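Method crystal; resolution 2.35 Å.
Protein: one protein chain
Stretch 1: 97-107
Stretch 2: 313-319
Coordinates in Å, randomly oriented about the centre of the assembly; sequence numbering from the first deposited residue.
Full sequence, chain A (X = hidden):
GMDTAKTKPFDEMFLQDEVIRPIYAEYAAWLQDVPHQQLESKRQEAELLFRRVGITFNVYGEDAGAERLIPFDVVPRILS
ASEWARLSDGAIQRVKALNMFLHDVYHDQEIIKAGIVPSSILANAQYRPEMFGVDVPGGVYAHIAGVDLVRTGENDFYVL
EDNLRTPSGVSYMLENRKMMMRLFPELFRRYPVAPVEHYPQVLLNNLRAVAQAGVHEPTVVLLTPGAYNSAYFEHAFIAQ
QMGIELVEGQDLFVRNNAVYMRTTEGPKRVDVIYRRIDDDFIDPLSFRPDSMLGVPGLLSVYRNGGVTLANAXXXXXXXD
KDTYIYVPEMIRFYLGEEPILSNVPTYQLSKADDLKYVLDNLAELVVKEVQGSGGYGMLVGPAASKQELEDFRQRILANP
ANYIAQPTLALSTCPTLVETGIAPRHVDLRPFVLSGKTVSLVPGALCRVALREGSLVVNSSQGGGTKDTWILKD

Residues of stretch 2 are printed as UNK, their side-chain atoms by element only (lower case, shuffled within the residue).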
ATOM      1  N   ALA A  97      12.723   3.144   9.670  1.00 27.73           N
ATOM      2  CA  ALA A  97      12.940   2.112  10.700  1.00 27.73           C
ATOM      3  C   ALA A  97      12.778   0.698  10.112  1.00 30.28           C
ATOM      4  O   ALA A  97      13.552  -0.188  10.446  1.00 30.57           O
ATOM      5  CB  ALA A  97      11.975   2.315  11.857  1.00 28.19           C
ATOM      6  N   LEU A  98      11.819   0.517   9.180  1.00 25.76           N
ATOM      7  CA  LEU A  98      11.595  -0.767   8.500  1.00 24.65           C
ATOM      8  C   LEU A  98      12.802  -1.164   7.632  1.00 29.87           C
ATOM      9  O   LEU A  98      13.225  -2.324   7.674  1.00 29.39           O
ATOM     10  CB  LEU A  98      10.298  -0.736   7.673  1.00 23.97           C
ATOM     11  CG  LEU A  98       8.983  -0.905   8.487  1.00 27.75           C
ATOM     12  CD1 LEU A  98       7.769  -0.447   7.676  1.00 27.38           C
ATOM     13  CD2 LEU A  98       8.783  -2.365   8.937  1.00 27.54           C
ATOM     14  N   ASN A  99      13.408  -0.180   6.918  1.00 27.26           N
ATOM     15  CA  ASN A  99      14.617  -0.399   6.105  1.00 27.57           C
ATOM     16  C   ASN A  99      15.843  -0.650   6.965  1.00 32.57           C
ATOM     17  O   ASN A  99      16.682  -1.461   6.601  1.00 34.26           O
ATOM     18  CB  ASN A  99      14.861   0.775   5.136  1.00 25.29           C
ATOM     19  CG  ASN A  99      14.164   0.587   3.806  1.00 38.48           C
ATOM     20  OD1 ASN A  99      14.231  -0.484   3.186  1.00 35.37           O
ATOM     21  ND2 ASN A  99      13.427   1.596   3.367  1.00 25.17           N
HETATM   22  N   MSE A 100      15.952   0.040   8.107  1.00 28.37           N
HETATM   23  CA  MSE A 100      17.060  -0.180   9.033  1.00 27.92           C
HETATM   24  C   MSE A 100      16.921  -1.543   9.740  1.00 30.67           C
HETATM   25  O   MSE A 100      17.921  -2.229   9.953  1.00 30.62           O
HETATM   26  CB  MSE A 100      17.153   0.958  10.033  1.00 29.66           C
HETATM   27  CG  MSE A 100      17.574   2.258   9.384  1.00 35.92           C
HETATM   28 SE   MSE A 100      17.589   3.718  10.620  0.75 43.27          SE
HETATM   29  CE  MSE A 100      19.300   3.306  11.446  1.00 38.73           C
ATOM     30  N   PHE A 101      15.673  -1.964  10.013  1.00 25.86           N
ATOM     31  CA  PHE A 101      15.382  -3.284  10.575  1.00 25.78           C
ATOM     32  C   PHE A 101      15.837  -4.378   9.610  1.00 30.73           C
ATOM     33  O   PHE A 101      16.518  -5.313  10.028  1.00 30.98           O
ATOM     34  CB  PHE A 101      13.877  -3.437  10.881  1.00 26.24           C
ATOM     35  CG  PHE A 101      13.468  -4.864  11.163  1.00 26.08           C
ATOM     36  CD1 PHE A 101      13.851  -5.495  12.346  1.00 28.55           C
ATOM     37  CD2 PHE A 101      12.731  -5.588  10.235  1.00 27.27           C
ATOM     38  CE1 PHE A 101      13.507  -6.828  12.591  1.00 29.56           C
ATOM     39  CE2 PHE A 101      12.396  -6.928  10.471  1.00 30.79           C
ATOM     40  CZ  PHE A 101      12.774  -7.537  11.656  1.00 29.21           C
ATOM     41  N   LEU A 102      15.501  -4.225   8.301  1.00 27.91           N
ATOM     42  CA  LEU A 102      15.868  -5.183   7.244  1.00 27.23           C
ATOM     43  C   LEU A 102      17.383  -5.294   7.053  1.00 32.90           C
ATOM     44  O   LEU A 102      17.898  -6.396   6.949  1.00 34.04           O
ATOM     45  CB  LEU A 102      15.140  -4.869   5.923  1.00 26.11           C
ATOM     46  CG  LEU A 102      13.650  -5.241   5.927  1.00 29.28           C
ATOM     47  CD1 LEU A 102      12.890  -4.513   4.815  1.00 27.83           C
ATOM     48  CD2 LEU A 102      13.451  -6.774   5.829  1.00 28.98           C
ATOM     49  N   HIS A 103      18.101  -4.172   7.104  1.00 29.92           N
ATOM     50  CA  HIS A 103      19.556  -4.207   7.078  1.00 29.91           C
ATOM     51  C   HIS A 103      20.079  -4.943   8.333  1.00 34.36           C
ATOM     52  O   HIS A 103      21.000  -5.751   8.238  1.00 34.75           O
ATOM     53  CB  HIS A 103      20.140  -2.783   7.007  1.00 30.63           C
ATOM     54  CG  HIS A 103      21.627  -2.762   7.096  1.00 34.76           C
ATOM     55  ND1 HIS A 103      22.419  -2.959   5.975  1.00 37.33           N
ATOM     56  CD2 HIS A 103      22.427  -2.675   8.186  1.00 37.86           C
ATOM     57  CE1 HIS A 103      23.671  -2.950   6.410  1.00 37.34           C
ATOM     58  NE2 HIS A 103      23.729  -2.778   7.733  1.00 37.84           N
ATOM     59  N   ASP A 104      19.480  -4.669   9.496  1.00 30.52           N
ATOM     60  CA  ASP A 104      19.909  -5.295  10.748  1.00 29.54           C
ATOM     61  C   ASP A 104      19.699  -6.832  10.772  1.00 32.74           C
ATOM     62  O   ASP A 104      20.650  -7.549  11.093  1.00 32.08           O
ATOM     63  CB  ASP A 104      19.237  -4.618  11.949  1.00 30.81           C
ATOM     64  CG  ASP A 104      19.836  -4.961  13.300  1.00 31.45           C
ATOM     65  OD1 ASP A 104      21.048  -5.227  13.360  1.00 31.31           O
ATOM     66  OD2 ASP A 104      19.118  -4.868  14.298  1.00 37.52           O
ATOM     67  N   VAL A 105      18.477  -7.347  10.379  1.00 29.28           N
ATOM     68  CA  VAL A 105      18.213  -8.810  10.385  1.00 30.18           C
ATOM     69  C   VAL A 105      19.133  -9.612   9.502  1.00 34.60           C
ATOM     70  O   VAL A 105      19.308 -10.819   9.736  1.00 34.09           O
ATOM     71  CB  VAL A 105      16.743  -9.232  10.141  1.00 34.69           C
ATOM     72  CG1 VAL A 105      15.906  -9.008  11.358  1.00 35.58           C
ATOM     73  CG2 VAL A 105      16.144  -8.571   8.902  1.00 34.08           C
ATOM     74  N   TYR A 106      19.612  -8.999   8.406  1.00 30.92           N
ATOM     75  CA  TYR A 106      20.479  -9.689   7.451  1.00 29.83           C
ATOM     76  C   TYR A 106      21.953  -9.352   7.689  1.00 34.54           C
ATOM     77  O   TYR A 106      22.812  -9.743   6.898  1.00 34.49           O
ATOM     78  CB  TYR A 106      20.043  -9.378   6.013  1.00 29.43           C
ATOM     79  CG  TYR A 106      18.683  -9.950   5.678  1.00 28.42           C
ATOM     80  CD1 TYR A 106      18.437 -11.314   5.780  1.00 29.82           C
ATOM     81  CD2 TYR A 106      17.654  -9.133   5.211  1.00 28.36           C
ATOM     82  CE1 TYR A 106      17.191 -11.850   5.464  1.00 30.55           C
ATOM     83  CE2 TYR A 106      16.401  -9.661   4.885  1.00 28.55           C
ATOM     84  CZ  TYR A 106      16.175 -11.021   5.018  1.00 32.32           C
ATOM     85  OH  TYR A 106      14.954 -11.563   4.719  1.00 28.90           O
ATOM     86  N   HIS A 107      22.251  -8.657   8.807  1.00 31.28           N
ATOM     87  CA  HIS A 107      23.621  -8.310   9.163  1.00 30.76           C
ATOM     88  C   HIS A 107      23.952  -8.686  10.604  1.00 34.87           C
ATOM     89  O   HIS A 107      23.989  -9.870  10.897  1.00 35.61           O
ATOM     90  CB  HIS A 107      23.969  -6.846   8.792  1.00 31.31           C
ATOM     91  CG  HIS A 107      24.081  -6.641   7.305  1.00 35.62           C
ATOM     92  ND1 HIS A 107      22.968  -6.323   6.527  1.00 37.47           N
ATOM     93  CD2 HIS A 107      25.145  -6.819   6.484  1.00 36.66           C
ATOM     94  CE1 HIS A 107      23.406  -6.271   5.277  1.00 36.32           C
ATOM     95  NE2 HIS A 107      24.702  -6.574   5.196  1.00 36.40           N
ATOM     96  N   UNK A 313      15.240  -8.589  -2.349  1.00 30.71           N
ATOM     97  CA  UNK A 313      14.800  -9.925  -1.976  1.00 29.95           C
ATOM     98  C   UNK A 313      14.805  -9.991  -0.414  1.00 33.40           C
ATOM     99  O   UNK A 313      15.701  -9.432   0.216  1.00 30.31           O
ATOM    100  c   UNK A 313      15.762 -10.999  -2.602  1.00 33.13           C
ATOM    101  c   UNK A 313      15.541 -12.383  -1.985  1.00 32.21           C
ATOM    102  c   UNK A 313      15.611 -11.058  -4.124  1.00 32.57           C
ATOM    103  N   UNK A 314      13.791 -10.631   0.170  1.00 31.35           N
ATOM    104  CA  UNK A 314      13.712 -10.832   1.618  1.00 30.51           C
ATOM    105  C   UNK A 314      13.080  -9.722   2.440  1.00 33.52           C
ATOM    106  O   UNK A 314      13.258  -9.692   3.664  1.00 30.96           O
ATOM    107  N   UNK A 315      12.311  -8.810   1.797  1.00 30.55           N
ATOM    108  CA  UNK A 315      11.637  -7.730   2.542  1.00 30.80           C
ATOM    109  C   UNK A 315      10.414  -8.244   3.307  1.00 34.63           C
ATOM    110  O   UNK A 315       9.938  -7.565   4.221  1.00 34.32           O
ATOM    111  c   UNK A 315      12.432  -5.917   0.939  1.00 27.19           C
ATOM    112  c   UNK A 315      11.236  -6.569   1.615  1.00 35.00           C
ATOM    113  o   UNK A 315      10.300  -7.048   0.649  1.00 39.42           O
ATOM    114  N   UNK A 316       9.900  -9.419   2.903  1.00 30.09           N
ATOM    115  CA  UNK A 316       8.700 -10.020   3.476  1.00 29.83           C
ATOM    116  C   UNK A 316       8.744 -10.240   4.978  1.00 34.72           C
ATOM    117  O   UNK A 316       7.698 -10.300   5.623  1.00 33.80           O
ATOM    118  N   UNK A 317       9.958 -10.380   5.549  1.00 30.86           N
ATOM    119  CA  UNK A 317      10.122 -10.568   6.982  1.00 29.95           C
ATOM    120  C   UNK A 317       9.680  -9.312   7.777  1.00 34.49           C
ATOM    121  O   UNK A 317       9.261  -9.440   8.922  1.00 34.57           O
ATOM    122  c   UNK A 317      12.603  -9.961   7.172  1.00 31.85           C
ATOM    123  c   UNK A 317      11.553 -11.062   7.353  1.00 33.10           C
ATOM    124  c   UNK A 317      11.594 -11.621   8.771  1.00 33.34           C
ATOM    125  N   UNK A 318       9.710  -8.119   7.142  1.00 29.88           N
ATOM    126  CA  UNK A 318       9.339  -6.857   7.805  1.00 28.72           C
ATOM    127  C   UNK A 318       7.827  -6.526   7.748  1.00 32.28           C
ATOM    128  O   UNK A 318       7.326  -5.820   8.629  1.00 32.17           O
ATOM    129  c   UNK A 318      10.151  -5.713   7.243  1.00 29.23           C
ATOM    130  N   UNK A 319       7.109  -7.012   6.730  1.00 27.83           N
ATOM    131  CA  UNK A 319       5.681  -6.726   6.653  1.00 28.67           C
ATOM    132  C   UNK A 319       4.796  -7.937   6.950  1.00 33.83           C
ATOM    133  O   UNK A 319       3.576  -7.841   6.837  1.00 33.74           O
ATOM    134  c   UNK A 319       5.452  -6.931   4.106  1.00 38.35           C
ATOM    135  o   UNK A 319       5.060  -6.490   3.007  1.00 40.73           O
ATOM    136  o   UNK A 319       6.002  -8.044   4.243  1.00 40.31           O
ATOM    137  c   UNK A 319       5.305  -6.047   5.325  1.00 31.12           C
TER

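Position 313 carries three side-chain carbons, the first bearing the other two, so the side chain forks directly at CB. Its CA-to-CB bond points sideways, and the side chain makes no contact with stretch 1. A three-carbon fork at CB is valine: Val313, with chi1 in t.

Position 314 has no side-chain atoms. Its phi of 87° and psi of 18° already favour glycine, and the surroundings add a second reason: an ideal CB would point toward the helix and sit 2.6 Å from Tyr106 OH, a clash. The residue is Gly314. Its backbone does the polar work, since Tyr106 OH donates a hydrogen bond to Gly314 O at 2.7 Å. The same carbonyl lies 3.6 Å from CD2 of Leu102, measured from Gly314 O.

At position 315 the first side-chain carbon carries one oxygen and one carbon. Such a fork could in outline be valine, but one branch is oxygen, so this is threonine, Thr315, with chi1 in p. The side chain points away overall, yet its CB still touches Leu102, 4.1 Å from Leu102 CD1. Its OG1 is hydrogen-bonded elsewhere in the structure.

Position 316 again lacks side-chain atoms, which makes it Gly316. Here the contact gives no reason for the choice: a CB would point away and find nothing of stretch 1 within 5.5 Å, and the phi of -56° is ordinary.

Position 317 repeats the three-carbon fork at CB, but now the bond points toward the helix. One branch carbon approaches Leu102 CD2 to 3.6 Å and reaches Phe101, Val105 and Tyr106 as well. This is Val317, chi1 in p, and the branch is CG1, which lies 4.2 Å from Val105 CG2 and 3.8 Å from Tyr106 OH.

Position 318 has a single carbon, hence Ala318. It points toward the helix and has the largest covered area of either stretch. Ala318 CB lies 3.7 Å from Leu102 CD2, 4.0 Å from Leu98 CD2 and 4.0 Å from Phe101 CD2, near the plane of that ring at its edge. The side chain is a single methyl, and here the backbones are at their nearest by CA, with Leu98 CA and Ala318 CA 6.5 Å apart.

Position 319 has two carbons in line, the second carrying two oxygens: a carboxylate on one methylene, Asp319. It points sideways, makes no contact with stretch 1, and has both oxygens hydrogen-bonded elsewhere in the structure.

The contact is a helix presenting Leu98, Phe101, Leu102 and Val105, a spacing of three and four that gathers them on one side, with Tyr106 following just beyond the helix. Leu102 is the hub, touching Gly314, Thr315, Val317 and Ala318. The design rule is apolar packing against small or branched partners, closed by one hydrogen bond: Tyr106 reaches a backbone carbonyl, and Gly314 leaves room for its hydroxyl.

Stretch 2 (313-319) VGTGVAD
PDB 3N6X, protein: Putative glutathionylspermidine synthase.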